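Local coordinates for 4-hydroxy-tetrahydrodipicolinate synthase (Thermotoga maritima, PDB 1O5K), which probably catalyses the condensation of pyruvate with aspartate-beta-semialdehyde to 4-hydroxy-tetrahydrodipicolinate, a step of lysine biosynthesis, at residues 27-32 with 64-69; 50-55 with 72-77; 218-223 with 265-270. All blocks are in the same frame, centred on the assembly; numbering follows the deposited sequence.

The three contacts sample a (beta/alpha)8 barrel from its surface to its interior. Contacts 1 and 2 share helix 64-78, their centres about 12 Å apart, and Arg67 CG of contact 1 packs on Leu53 CD1 of contact 2 at 3.8 Å. Contacts 2 and 3, with centres about 15 Å apart, reach the same sheet, where Ile51 CG1 meets Ile218 CG2 at 3.8 Å. Contact 1 lies away from the active site and the calcium site and about 19 Å from contact 3, centre to centre. Segment 50-55 runs on to Thr55, a predicted proton-relay residue; contact 3 alone adjoins the predicted pyruvate-binding residues, with pyruvate found as a Schiff base at Lys173.

Contact 1: residues 27-32 with 64-69; sequences NGELDL and EDEREK
With CG anti to the carbonyl carbon in both Leu30 and Glu66 (chi1 -73° in each), the side chain of Leu30 heads for the helix and is met by the methylene chain of Glu66, which runs out extended beyond its CG. The two chains pass at a slant, and the closest approach between them is Leu30 CG to Glu66 CG at 3.9 Å. One branch of the leucine goes further: its CD1 lies 3.7 Å from Glu66 O and touches Lys69 CB, one helical turn on, at 4.2 Å. Lys69 contributes the base of its side chain, while its amino end leads off elsewhere. Were Leu30 shortened to an alanine, the methylenes of Glu66 and the CB of Lys69 would probably lose their apolar partner, opening a gap between strand and helix. The strand belongs to a beta hairpin at the rim of the barrel, formed by 25-26 and 29-30; Asn27 and Gly28 make its two-residue type I' turn, both with positive phi. Directly after it, Asp31 takes the N-cap position of helix 32-44, its OD2 bonded to Ser34 OG. Beside the apolar patch a water bridges the two segments. Water 1 donates to Glu29 OE2 at 2.7 Å and to Glu66 OE2, also at 2.7 Å, and accepts from Leu30 N at 2.9 Å. The bridge joins two like charges, since Glu29 OE2 and Glu66 OE2 stand 4.5 Å apart, and a water giving one hydrogen to each would be expected to ease their repulsion. Glu66 OE2 has a stronger mate in Arg282, whose NH2 forms a salt bridge with it and a hydrogen bond to Gly28 O, tying the hairpin turn to the helix a second time.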
ATOM      1  N   ASN A  27      -7.036 -35.789 -16.447  1.00 22.65           N
ATOM      2  CA  ASN A  27      -5.871 -36.598 -16.118  1.00 23.16           C
ATOM      3  C   ASN A  27      -4.549 -35.847 -16.386  1.00 23.74           C
ATOM      4  O   ASN A  27      -3.564 -36.454 -16.799  1.00 25.25           O
ATOM      5  CB  ASN A  27      -5.883 -37.935 -16.897  1.00 25.88           C
ATOM      6  CG  ASN A  27      -7.020 -38.851 -16.507  1.00 26.45           C
ATOM      7  OD1 ASN A  27      -7.428 -38.859 -15.355  1.00 25.92           O
ATOM      8  ND2 ASN A  27      -7.493 -39.694 -17.459  1.00 27.27           N
ATOM      9  N   GLY A  28      -4.574 -34.530 -16.200  1.00 25.36           N
ATOM     10  CA  GLY A  28      -3.427 -33.681 -16.416  1.00 26.91           C
ATOM     11  C   GLY A  28      -3.086 -33.402 -17.858  1.00 27.79           C
ATOM     12  O   GLY A  28      -2.199 -32.604 -18.109  1.00 33.52           O
ATOM     13  N   GLU A  29      -3.843 -33.970 -18.788  1.00 25.46           N
ATOM     14  CA  GLU A  29      -3.656 -33.721 -20.229  1.00 26.51           C
ATOM     15  C   GLU A  29      -4.638 -32.670 -20.760  1.00 26.11           C
ATOM     16  O   GLU A  29      -5.699 -32.495 -20.205  1.00 27.43           O
ATOM     17  CB  GLU A  29      -3.848 -35.045 -20.948  1.00 24.68           C
ATOM     18  CG  GLU A  29      -2.882 -36.116 -20.458  1.00 23.70           C
ATOM     19  CD  GLU A  29      -1.435 -35.707 -20.725  1.00 39.59           C
ATOM     20  OE1 GLU A  29      -0.587 -35.814 -19.804  1.00 40.18           O
ATOM     21  OE2 GLU A  29      -1.165 -35.208 -21.848  1.00 34.48           O
ATOM     22  N   LEU A  30      -4.298 -31.983 -21.843  1.00 24.68           N
ATOM     23  CA  LEU A  30      -5.272 -31.129 -22.507  1.00 25.12           C
ATOM     24  C   LEU A  30      -6.556 -31.903 -22.812  1.00 26.92           C
ATOM     25  O   LEU A  30      -6.524 -33.064 -23.264  1.00 26.43           O
ATOM     26  CB  LEU A  30      -4.795 -30.654 -23.858  1.00 29.00           C
ATOM     27  CG  LEU A  30      -3.746 -29.635 -24.047  1.00 33.78           C
ATOM     28  CD1 LEU A  30      -3.673 -29.412 -25.578  1.00 36.11           C
ATOM     29  CD2 LEU A  30      -4.092 -28.345 -23.316  1.00 35.55           C
ATOM     30  N   ASP A  31      -7.674 -31.261 -22.560  1.00 23.21           N
ATOM     31  CA  ASP A  31      -8.997 -31.879 -22.770  1.00 25.98           C
ATOM     32  C   ASP A  31      -9.724 -31.084 -23.852  1.00 27.86           C
ATOM     33  O   ASP A  31     -10.518 -30.183 -23.552  1.00 25.63           O
ATOM     34  CB  ASP A  31      -9.769 -31.867 -21.461  1.00 28.24           C
ATOM     35  CG  ASP A  31     -11.159 -32.480 -21.573  1.00 30.39           C
ATOM     36  OD1 ASP A  31     -11.600 -32.852 -22.682  1.00 24.78           O
ATOM     37  OD2 ASP A  31     -11.896 -32.572 -20.578  1.00 25.94           O
ATOM     38  N   LEU A  32      -9.417 -31.380 -25.116  1.00 25.46           N
ATOM     39  CA  LEU A  32      -9.957 -30.577 -26.217  1.00 25.49           C
ATOM     40  C   LEU A  32     -11.461 -30.821 -26.394  1.00 25.17           C
ATOM     41  O   LEU A  32     -12.148 -29.979 -26.956  1.00 29.06           O
ATOM     42  CB  LEU A  32      -9.206 -30.847 -27.527  1.00 30.60           C
ATOM     43  CG  LEU A  32      -7.753 -30.382 -27.532  1.00 29.92           C
ATOM     44  CD1 LEU A  32      -7.044 -30.836 -28.797  1.00 38.69           C
ATOM     45  CD2 LEU A  32      -7.666 -28.859 -27.392  1.00 35.86           C
ATOM     46  N   GLU A  64       4.975 -26.237 -25.288  1.00 25.80           N
ATOM     47  CA  GLU A  64       4.874 -25.704 -26.645  1.00 28.33           C
ATOM     48  C   GLU A  64       4.021 -26.545 -27.581  1.00 25.39           C
ATOM     49  O   GLU A  64       3.275 -26.003 -28.395  1.00 29.30           O
ATOM     50  CB  GLU A  64       6.265 -25.500 -27.268  1.00 30.70           C
ATOM     51  CG  GLU A  64       7.088 -24.398 -26.606  1.00 41.73           C
ATOM     52  CD  GLU A  64       7.949 -23.622 -27.605  1.00 60.00           C
ATOM     53  OE1 GLU A  64       8.504 -24.244 -28.562  1.00 61.14           O
ATOM     54  OE2 GLU A  64       8.054 -22.382 -27.438  1.00 66.46           O
ATOM     55  N   ASP A  65       4.140 -27.862 -27.513  1.00 25.58           N
ATOM     56  CA  ASP A  65       3.343 -28.720 -28.372  1.00 27.77           C
ATOM     57  C   ASP A  65       1.844 -28.597 -28.042  1.00 24.89           C
ATOM     58  O   ASP A  65       1.001 -28.515 -28.919  1.00 25.76           O
ATOM     59  CB  ASP A  65       3.842 -30.155 -28.301  1.00 32.96           C
ATOM     60  CG  ASP A  65       5.207 -30.331 -29.022  1.00 45.36           C
ATOM     61  OD1 ASP A  65       5.333 -29.820 -30.180  1.00 48.09           O
ATOM     62  OD2 ASP A  65       6.197 -30.945 -28.516  1.00 53.34           O
ATOM     63  N   GLU A  66       1.525 -28.496 -26.764  1.00 22.16           N
ATOM     64  CA  GLU A  66       0.150 -28.246 -26.332  1.00 21.69           C
ATOM     65  C   GLU A  66      -0.441 -26.913 -26.809  1.00 23.11           C
ATOM     66  O   GLU A  66      -1.621 -26.836 -27.175  1.00 24.29           O
ATOM     67  CB  GLU A  66       0.087 -28.326 -24.789  1.00 21.31           C
ATOM     68  CG  GLU A  66       0.192 -29.742 -24.316  1.00 22.35           C
ATOM     69  CD  GLU A  66       0.407 -29.849 -22.823  1.00 29.72           C
ATOM     70  OE1 GLU A  66       0.925 -28.883 -22.219  1.00 24.91           O
ATOM     71  OE2 GLU A  66       0.050 -30.910 -22.264  1.00 26.72           O
ATOM     72  N   ARG A  67       0.381 -25.874 -26.796  1.00 25.05           N
ATOM     73  CA  ARG A  67      -0.029 -24.561 -27.260  1.00 24.66           C
ATOM     74  C   ARG A  67      -0.414 -24.675 -28.741  1.00 23.50           C
ATOM     75  O   ARG A  67      -1.449 -24.140 -29.160  1.00 25.25           O
ATOM     76  CB  ARG A  67       1.125 -23.580 -27.163  1.00 23.71           C
ATOM     77  CG  ARG A  67       1.543 -23.237 -25.791  1.00 23.94           C
ATOM     78  CD  ARG A  67       2.814 -22.346 -25.765  1.00 28.32           C
ATOM     79  NE  ARG A  67       2.648 -21.102 -26.515  1.00 25.60           N
ATOM     80  CZ  ARG A  67       2.194 -19.950 -25.998  1.00 26.27           C
ATOM     81  NH1 ARG A  67       1.860 -19.842 -24.717  1.00 28.40           N
ATOM     82  NH2 ARG A  67       2.069 -18.897 -26.777  1.00 29.58           N
ATOM     83  N   GLU A  68       0.420 -25.363 -29.527  1.00 22.02           N
ATOM     84  CA  GLU A  68       0.136 -25.486 -30.956  1.00 25.34           C
ATOM     85  C   GLU A  68      -1.224 -26.154 -31.155  1.00 26.19           C
ATOM     86  O   GLU A  68      -2.053 -25.675 -31.925  1.00 26.73           O
ATOM     87  CB  GLU A  68       1.240 -26.261 -31.681  1.00 26.42           C
ATOM     88  CG  GLU A  68       0.782 -26.647 -33.073  1.00 36.34           C
ATOM     89  CD  GLU A  68       1.886 -27.152 -33.961  1.00 43.07           C
ATOM     90  OE1 GLU A  68       1.521 -27.752 -34.995  1.00 48.95           O
ATOM     91  OE2 GLU A  68       3.081 -26.934 -33.630  1.00 39.22           O
ATOM     92  N   LYS A  69      -1.476 -27.230 -30.413  1.00 25.20           N
ATOM     93  CA  LYS A  69      -2.720 -27.965 -30.552  1.00 25.31           C
ATOM     94  C   LYS A  69      -3.930 -27.138 -30.146  1.00 24.44           C
ATOM     95  O   LYS A  69      -4.950 -27.168 -30.816  1.00 23.93           O
ATOM     96  CB  LYS A  69      -2.697 -29.225 -29.679  1.00 26.91           C
ATOM     97  CG  LYS A  69      -1.790 -30.286 -30.193  1.00 31.57           C
ATOM     98  CD  LYS A  69      -1.750 -31.449 -29.232  1.00 42.02           C
ATOM     99  CE  LYS A  69      -1.029 -32.663 -29.857  1.00 45.37           C
ATOM    100  NZ  LYS A  69      -1.339 -33.914 -29.085  1.00 54.60           N
TER
HETATM  101  O   HOH W   1      -1.718 -32.801 -22.843  1.00 22.66           O

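Contact 2: residues 50-55 with 72-77; sequences LIVLGT and SRTLEI. With CA (calcium ion), chain C.
Strand residue Val52 and helix residue Thr74 face each other with their CA atoms 8.1 Å apart, in the beta-alpha-beta unit made of strand 49-52, helix 64-78 and strand 84-87. Thr74 carries the helix side of the contact alone. Its CG2, anti to the backbone N (OG1 lies at chi1 -55°), is met by Val52 CG2 at 3.8 Å, tip to tip, and by Leu50 CD1, also at 3.8 Å, at a slant. The hydroxyl borders the same valine methyl but bonds elsewhere, to Tyr35 OH and Leu70 O. Arg73 and Glu76 take a different course: Arg73 NH1 forms a salt bridge with Glu76 OE2 at 2.7 Å, approaching on the anti side and 27° out of the carboxylate plane, while Ile77 CG1 sits 3.7 Å above one guanidinium face, toward its rim. Arg73 NH2 has a second carboxylate in Glu36. The carbonyl oxygen Glu76 O binds the calcium ion at 2.3 Å, with Asp79 OD1, two waters at the same distance and a third farther off. Chemistry is thus divided within one helix: a threonine methyl and the flank of its hydroxyl meet the strand, that hydroxyl being satisfied by hydrogen bonds, while charge and metal lie elsewhere.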
ATOM      1  N   LEU A  50     -11.738 -14.390 -28.775  1.00 26.11           N
ATOM      2  CA  LEU A  50     -11.197 -15.324 -27.791  1.00 23.82           C
ATOM      3  C   LEU A  50      -9.718 -15.050 -27.596  1.00 26.03           C
ATOM      4  O   LEU A  50      -8.945 -14.974 -28.586  1.00 26.52           O
ATOM      5  CB  LEU A  50     -11.382 -16.786 -28.169  1.00 25.46           C
ATOM      6  CG  LEU A  50     -12.792 -17.329 -28.323  1.00 25.20           C
ATOM      7  CD1 LEU A  50     -12.725 -18.693 -28.900  1.00 30.36           C
ATOM      8  CD2 LEU A  50     -13.493 -17.381 -26.991  1.00 32.61           C
ATOM      9  N   ILE A  51      -9.346 -14.938 -26.330  1.00 25.40           N
ATOM     10  CA  ILE A  51      -7.972 -14.840 -25.899  1.00 24.03           C
ATOM     11  C   ILE A  51      -7.598 -16.205 -25.323  1.00 25.41           C
ATOM     12  O   ILE A  51      -8.141 -16.650 -24.298  1.00 29.12           O
ATOM     13  CB  ILE A  51      -7.737 -13.710 -24.889  1.00 24.26           C
ATOM     14  CG1 ILE A  51      -7.758 -12.332 -25.606  1.00 26.23           C
ATOM     15  CG2 ILE A  51      -6.418 -13.903 -24.214  1.00 25.84           C
ATOM     16  CD1 ILE A  51      -9.121 -11.927 -26.121  1.00 26.36           C
ATOM     17  N   VAL A  52      -6.694 -16.876 -26.022  1.00 23.71           N
ATOM     18  CA  VAL A  52      -6.261 -18.228 -25.666  1.00 25.27           C
ATOM     19  C   VAL A  52      -4.852 -18.134 -25.054  1.00 26.59           C
ATOM     20  O   VAL A  52      -4.003 -17.364 -25.532  1.00 25.05           O
ATOM     21  CB  VAL A  52      -6.238 -19.086 -26.952  1.00 25.22           C
ATOM     22  CG1 VAL A  52      -5.666 -20.453 -26.699  1.00 37.18           C
ATOM     23  CG2 VAL A  52      -7.674 -19.255 -27.518  1.00 33.18           C
ATOM     24  N   LEU A  53      -4.574 -18.937 -24.025  1.00 23.79           N
ATOM     25  CA  LEU A  53      -3.263 -18.962 -23.384  1.00 27.00           C
ATOM     26  C   LEU A  53      -2.846 -17.634 -22.738  1.00 25.97           C
ATOM     27  O   LEU A  53      -1.698 -17.260 -22.774  1.00 27.73           O
ATOM     28  CB  LEU A  53      -2.177 -19.488 -24.347  1.00 27.72           C
ATOM     29  CG  LEU A  53      -2.459 -20.943 -24.736  1.00 29.36           C
ATOM     30  CD1 LEU A  53      -1.702 -21.265 -26.020  1.00 34.13           C
ATOM     31  CD2 LEU A  53      -2.104 -21.931 -23.635  1.00 33.52           C
ATOM     32  N   GLY A  54      -3.803 -16.962 -22.128  1.00 25.02           N
ATOM     33  CA  GLY A  54      -3.505 -15.887 -21.173  1.00 29.98           C
ATOM     34  C   GLY A  54      -3.346 -16.605 -19.836  1.00 30.13           C
ATOM     35  O   GLY A  54      -3.297 -17.857 -19.756  1.00 29.17           O
ATOM     36  N   THR A  55      -3.291 -15.797 -18.786  1.00 30.42           N
ATOM     37  CA  THR A  55      -3.189 -16.277 -17.405  1.00 30.33           C
ATOM     38  C   THR A  55      -4.309 -17.195 -17.069  1.00 25.48           C
ATOM     39  O   THR A  55      -4.135 -18.213 -16.392  1.00 27.29           O
ATOM     40  CB  THR A  55      -3.259 -15.065 -16.391  1.00 34.48           C
ATOM     41  OG1 THR A  55      -2.887 -13.831 -17.038  1.00 46.55           O
ATOM     42  CG2 THR A  55      -2.174 -15.217 -15.399  1.00 41.91           C
ATOM     43  N   SER A  72      -4.422 -24.141 -32.746  1.00 25.08           N
ATOM     44  CA  SER A  72      -4.943 -24.649 -34.013  1.00 25.49           C
ATOM     45  C   SER A  72      -6.382 -25.090 -33.863  1.00 27.64           C
ATOM     46  O   SER A  72      -7.226 -24.800 -34.738  1.00 25.66           O
ATOM     47  CB  SER A  72      -4.081 -25.806 -34.512  1.00 27.68           C
ATOM     48  OG  SER A  72      -2.796 -25.290 -34.848  1.00 31.26           O
ATOM     49  N   ARG A  73      -6.686 -25.779 -32.759  1.00 25.74           N
ATOM     50  CA  ARG A  73      -8.054 -26.246 -32.567  1.00 25.42           C
ATOM     51  C   ARG A  73      -9.042 -25.076 -32.377  1.00 24.71           C
ATOM     52  O   ARG A  73     -10.155 -25.143 -32.844  1.00 23.71           O
ATOM     53  CB  ARG A  73      -8.164 -27.222 -31.404  1.00 28.45           C
ATOM     54  CG  ARG A  73      -9.529 -27.908 -31.290  1.00 26.87           C
ATOM     55  CD  ARG A  73      -9.887 -28.682 -32.599  1.00 34.25           C
ATOM     56  NE  ARG A  73     -11.280 -29.108 -32.693  1.00 40.52           N
ATOM     57  CZ  ARG A  73     -11.916 -29.401 -33.849  1.00 45.80           C
ATOM     58  NH1 ARG A  73     -11.308 -29.285 -35.026  1.00 45.60           N
ATOM     59  NH2 ARG A  73     -13.184 -29.799 -33.837  1.00 41.17           N
ATOM     60  N   THR A  74      -8.621 -23.996 -31.711  1.00 24.83           N
ATOM     61  CA  THR A  74      -9.484 -22.835 -31.515  1.00 23.92           C
ATOM     62  C   THR A  74      -9.807 -22.215 -32.871  1.00 24.67           C
ATOM     63  O   THR A  74     -10.976 -21.966 -33.211  1.00 20.28           O
ATOM     64  CB  THR A  74      -8.793 -21.805 -30.646  1.00 25.86           C
ATOM     65  OG1 THR A  74      -8.377 -22.428 -29.412  1.00 25.11           O
ATOM     66  CG2 THR A  74      -9.787 -20.702 -30.286  1.00 25.59           C
ATOM     67  N   LEU A  75      -8.765 -22.028 -33.680  1.00 21.86           N
ATOM     68  CA  LEU A  75      -8.986 -21.479 -35.051  1.00 24.06           C
ATOM     69  C   LEU A  75      -9.928 -22.343 -35.879  1.00 25.99           C
ATOM     70  O   LEU A  75     -10.772 -21.814 -36.620  1.00 24.66           O
ATOM     71  CB  LEU A  75      -7.658 -21.213 -35.738  1.00 24.41           C
ATOM     72  CG  LEU A  75      -6.783 -20.128 -35.151  1.00 24.42           C
ATOM     73  CD1 LEU A  75      -5.322 -20.376 -35.539  1.00 25.43           C
ATOM     74  CD2 LEU A  75      -7.265 -18.723 -35.604  1.00 25.57           C
ATOM     75  N   GLU A  76      -9.788 -23.660 -35.782  1.00 22.84           N
ATOM     76  CA  GLU A  76     -10.665 -24.616 -36.457  1.00 27.18           C
ATOM     77  C   GLU A  76     -12.131 -24.501 -36.035  1.00 25.89           C
ATOM     78  O   GLU A  76     -13.012 -24.412 -36.875  1.00 18.37           O
ATOM     79  CB  GLU A  76     -10.193 -26.049 -36.218  1.00 25.80           C
ATOM     80  CG  GLU A  76      -8.916 -26.351 -36.979  1.00 28.14           C
ATOM     81  CD  GLU A  76      -8.296 -27.690 -36.611  1.00 33.53           C
ATOM     82  OE1 GLU A  76      -7.242 -28.028 -37.204  1.00 42.08           O
ATOM     83  OE2 GLU A  76      -8.841 -28.391 -35.745  1.00 34.33           O
ATOM     84  N   ILE A  77     -12.398 -24.463 -34.735  1.00 20.05           N
ATOM     85  CA  ILE A  77     -13.796 -24.334 -34.270  1.00 20.90           C
ATOM     86  C   ILE A  77     -14.475 -23.002 -34.610  1.00 20.31           C
ATOM     87  O   ILE A  77     -15.636 -22.962 -34.982  1.00 23.52           O
ATOM     88  CB  ILE A  77     -13.862 -24.514 -32.752  1.00 22.62           C
ATOM     89  CG1 ILE A  77     -13.420 -25.909 -32.376  1.00 28.11           C
ATOM     90  CG2 ILE A  77     -15.305 -24.264 -32.264  1.00 30.54           C
ATOM     91  CD1 ILE A  77     -13.051 -25.987 -30.896  1.00 37.70           C
TER
HETATM   92 CA    CA C 601     -13.659 -25.407 -38.874  0.50 24.26          CA
HETATM   93  O   HOH W   2     -11.895 -23.689 -40.295  0.50 42.46           O
HETATM   94  O   HOH W   3     -15.833 -25.886 -38.157  0.50 27.69           O
HETATM   95  O   HOH W   4     -13.962 -27.343 -37.595  0.50 27.69           O

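Contact 3: residues 218-223 with 265-270; sequences ISVVSN and IPVKAA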
ATOM      1  N   ILE A 218     -11.402  -7.865 -21.811  1.00 21.35           N
ATOM      2  CA  ILE A 218     -10.862  -9.196 -21.993  1.00 23.79           C
ATOM      3  C   ILE A 218     -11.124  -9.884 -20.635  1.00 23.85           C
ATOM      4  O   ILE A 218     -10.505  -9.559 -19.611  1.00 25.20           O
ATOM      5  CB  ILE A 218      -9.406  -9.203 -22.434  1.00 22.98           C
ATOM      6  CG1 ILE A 218      -9.299  -8.625 -23.865  1.00 26.80           C
ATOM      7  CG2 ILE A 218      -8.891 -10.669 -22.358  1.00 25.53           C
ATOM      8  CD1 ILE A 218      -7.849  -8.296 -24.326  1.00 23.75           C
ATOM      9  N   SER A 219     -12.145 -10.752 -20.667  1.00 25.07           N
ATOM     10  CA  SER A 219     -12.904 -11.175 -19.494  1.00 26.21           C
ATOM     11  C   SER A 219     -12.586 -12.558 -18.993  1.00 24.98           C
ATOM     12  O   SER A 219     -12.387 -13.476 -19.744  1.00 27.25           O
ATOM     13  CB  SER A 219     -14.400 -11.152 -19.856  1.00 25.30           C
ATOM     14  OG  SER A 219     -15.224 -11.514 -18.761  1.00 25.73           O
ATOM     15  N   VAL A 220     -12.651 -12.696 -17.684  1.00 24.07           N
ATOM     16  CA  VAL A 220     -12.656 -14.037 -17.027  1.00 20.98           C
ATOM     17  C   VAL A 220     -14.118 -14.509 -16.824  1.00 22.77           C
ATOM     18  O   VAL A 220     -14.501 -15.664 -17.095  1.00 24.10           O
ATOM     19  CB  VAL A 220     -11.973 -13.920 -15.716  1.00 23.17           C
ATOM     20  CG1 VAL A 220     -12.152 -15.187 -14.860  1.00 27.68           C
ATOM     21  CG2 VAL A 220     -10.451 -13.631 -15.922  1.00 26.14           C
ATOM     22  N   VAL A 221     -14.943 -13.599 -16.321  1.00 24.94           N
ATOM     23  CA  VAL A 221     -16.349 -13.890 -16.040  1.00 26.52           C
ATOM     24  C   VAL A 221     -17.113 -14.416 -17.240  1.00 25.47           C
ATOM     25  O   VAL A 221     -18.040 -15.215 -17.076  1.00 24.12           O
ATOM     26  CB  VAL A 221     -17.111 -12.616 -15.467  1.00 30.31           C
ATOM     27  CG1 VAL A 221     -18.549 -12.962 -15.238  1.00 36.28           C
ATOM     28  CG2 VAL A 221     -16.515 -12.126 -14.133  1.00 33.83           C
ATOM     29  N   SER A 222     -16.805 -13.924 -18.444  1.00 23.36           N
ATOM     30  CA  SER A 222     -17.459 -14.427 -19.611  1.00 23.45           C
ATOM     31  C   SER A 222     -17.270 -15.921 -19.881  1.00 25.74           C
ATOM     32  O   SER A 222     -18.015 -16.478 -20.696  1.00 25.40           O
ATOM     33  CB  SER A 222     -17.034 -13.649 -20.861  1.00 24.02           C
ATOM     34  OG  SER A 222     -15.633 -13.743 -21.110  1.00 24.16           O
ATOM     35  N   ASN A 223     -16.295 -16.585 -19.238  1.00 24.35           N
ATOM     36  CA  ASN A 223     -16.233 -18.042 -19.348  1.00 24.12           C
ATOM     37  C   ASN A 223     -17.538 -18.692 -18.904  1.00 24.68           C
ATOM     38  O   ASN A 223     -17.980 -19.682 -19.487  1.00 25.97           O
ATOM     39  CB  ASN A 223     -15.105 -18.597 -18.493  1.00 24.96           C
ATOM     40  CG  ASN A 223     -13.740 -18.528 -19.176  1.00 25.74           C
ATOM     41  OD1 ASN A 223     -13.353 -19.444 -19.930  1.00 24.43           O
ATOM     42  ND2 ASN A 223     -12.970 -17.465 -18.867  1.00 24.69           N
ATOM     43  N   ILE A 265      -8.309 -20.520 -10.537  1.00 22.83           N
ATOM     44  CA  ILE A 265      -8.783 -21.515  -9.620  1.00 23.76           C
ATOM     45  C   ILE A 265     -10.310 -21.464  -9.463  1.00 23.56           C
ATOM     46  O   ILE A 265     -10.979 -22.514  -9.661  1.00 22.87           O
ATOM     47  CB  ILE A 265      -8.031 -21.477  -8.283  1.00 20.85           C
ATOM     48  CG1 ILE A 265      -6.608 -21.969  -8.492  1.00 23.39           C
ATOM     49  CG2 ILE A 265      -8.699 -22.316  -7.269  1.00 23.21           C
ATOM     50  CD1 ILE A 265      -5.716 -21.659  -7.331  1.00 22.31           C
ATOM     51  N   PRO A 266     -10.899 -20.312  -9.128  1.00 26.12           N
ATOM     52  CA  PRO A 266     -12.382 -20.257  -9.006  1.00 24.81           C
ATOM     53  C   PRO A 266     -13.151 -20.506 -10.291  1.00 25.77           C
ATOM     54  O   PRO A 266     -14.101 -21.307 -10.293  1.00 23.85           O
ATOM     55  CB  PRO A 266     -12.629 -18.824  -8.507  1.00 24.53           C
ATOM     56  CG  PRO A 266     -11.310 -18.493  -7.780  1.00 26.63           C
ATOM     57  CD  PRO A 266     -10.322 -18.986  -8.783  1.00 25.83           C
ATOM     58  N   VAL A 267     -12.694 -19.913 -11.382  1.00 21.32           N
ATOM     59  CA  VAL A 267     -13.453 -20.075 -12.661  1.00 23.46           C
ATOM     60  C   VAL A 267     -13.483 -21.551 -13.141  1.00 24.17           C
ATOM     61  O   VAL A 267     -14.538 -22.049 -13.619  1.00 22.61           O
ATOM     62  CB  VAL A 267     -12.989 -19.070 -13.734  1.00 22.97           C
ATOM     63  CG1 VAL A 267     -11.632 -19.423 -14.310  1.00 23.48           C
ATOM     64  CG2 VAL A 267     -14.028 -18.980 -14.858  1.00 25.70           C
ATOM     65  N   LYS A 268     -12.403 -22.293 -12.920  1.00 22.93           N
ATOM     66  CA  LYS A 268     -12.410 -23.714 -13.258  1.00 25.14           C
ATOM     67  C   LYS A 268     -13.384 -24.469 -12.359  1.00 27.01           C
ATOM     68  O   LYS A 268     -14.093 -25.320 -12.845  1.00 24.42           O
ATOM     69  CB  LYS A 268     -11.012 -24.341 -13.251  1.00 25.95           C
ATOM     70  CG  LYS A 268     -10.197 -23.989 -14.491  1.00 26.98           C
ATOM     71  CD  LYS A 268      -8.914 -24.772 -14.603  1.00 27.34           C
ATOM     72  CE  LYS A 268      -8.642 -25.158 -16.022  1.00 29.56           C
ATOM     73  NZ  LYS A 268      -7.421 -25.938 -16.225  1.00 26.22           N
ATOM     74  N   ALA A 269     -13.437 -24.134 -11.066  1.00 22.15           N
ATOM     75  CA  ALA A 269     -14.406 -24.806 -10.155  1.00 24.00           C
ATOM     76  C   ALA A 269     -15.859 -24.503 -10.584  1.00 22.36           C
ATOM     77  O   ALA A 269     -16.698 -25.377 -10.597  1.00 22.90           O
ATOM     78  CB  ALA A 269     -14.145 -24.451  -8.693  1.00 25.04           C
ATOM     79  N   ALA A 270     -16.103 -23.265 -10.997  1.00 22.21           N
ATOM     80  CA  ALA A 270     -17.377 -22.822 -11.543  1.00 22.41           C
ATOM     81  C   ALA A 270     -17.770 -23.584 -12.834  1.00 23.93           C
ATOM     82  O   ALA A 270     -18.891 -24.102 -12.958  1.00 20.93           O
ATOM     83  CB  ALA A 270     -17.327 -21.279 -11.795  1.00 24.83           C
TER
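Val220 O is gripped by two donors from one residue, Asn223 N at 2.9 Å and Asn223 ND2 at 3.0 Å, and it also abuts the methyl Val267 CG2 at 4.0 Å. The amide of Asn223 is held flat to its target, with Val220 O only 2° out of the amide plane. On the neighbouring strand side ND2 also bonds to Ala20 O, and OD1 accepts from Val22 N, so the rotation of the group is fixed. Its bonding leaves the aliphatic base to face the helix, where Asn223 CB meets Val267 CG2 at 3.8 Å. Val267 carries the helix side of the contact. Its CG1 falls between backbone N and carbonyl carbon (chi1 73°), which turns CG2 anti to the N and out toward the opposing turn. Val220 CG1 passes Val267 CB at a slant, 4.1 Å away, completing a small apolar junction. The turn itself is stiffened by an ST motif, in which Ser219 OG accepts from Ser222 N at 2.9 Å with an N-H...O angle of 164°, nearly straight. Asp203 adds to this by bonding Ser219 OG through one carboxylate oxygen and the backbone N of Val220 and Val221 through the other. Val220 also touches Thr56, predicted to bind pyruvate, and Ile218, two residues earlier, has the same predicted role, so the junction probably borders the pyruvate site. Strand 216-219 lies beside strand 16-20, as expected where a TIM barrel closes; beyond it Val221 packs on helices 226-237 and 241-257, while helix 265-273 approaches the turn at Val220 and Asn223 and, through Ile265, touches Thr122 of the second subunit.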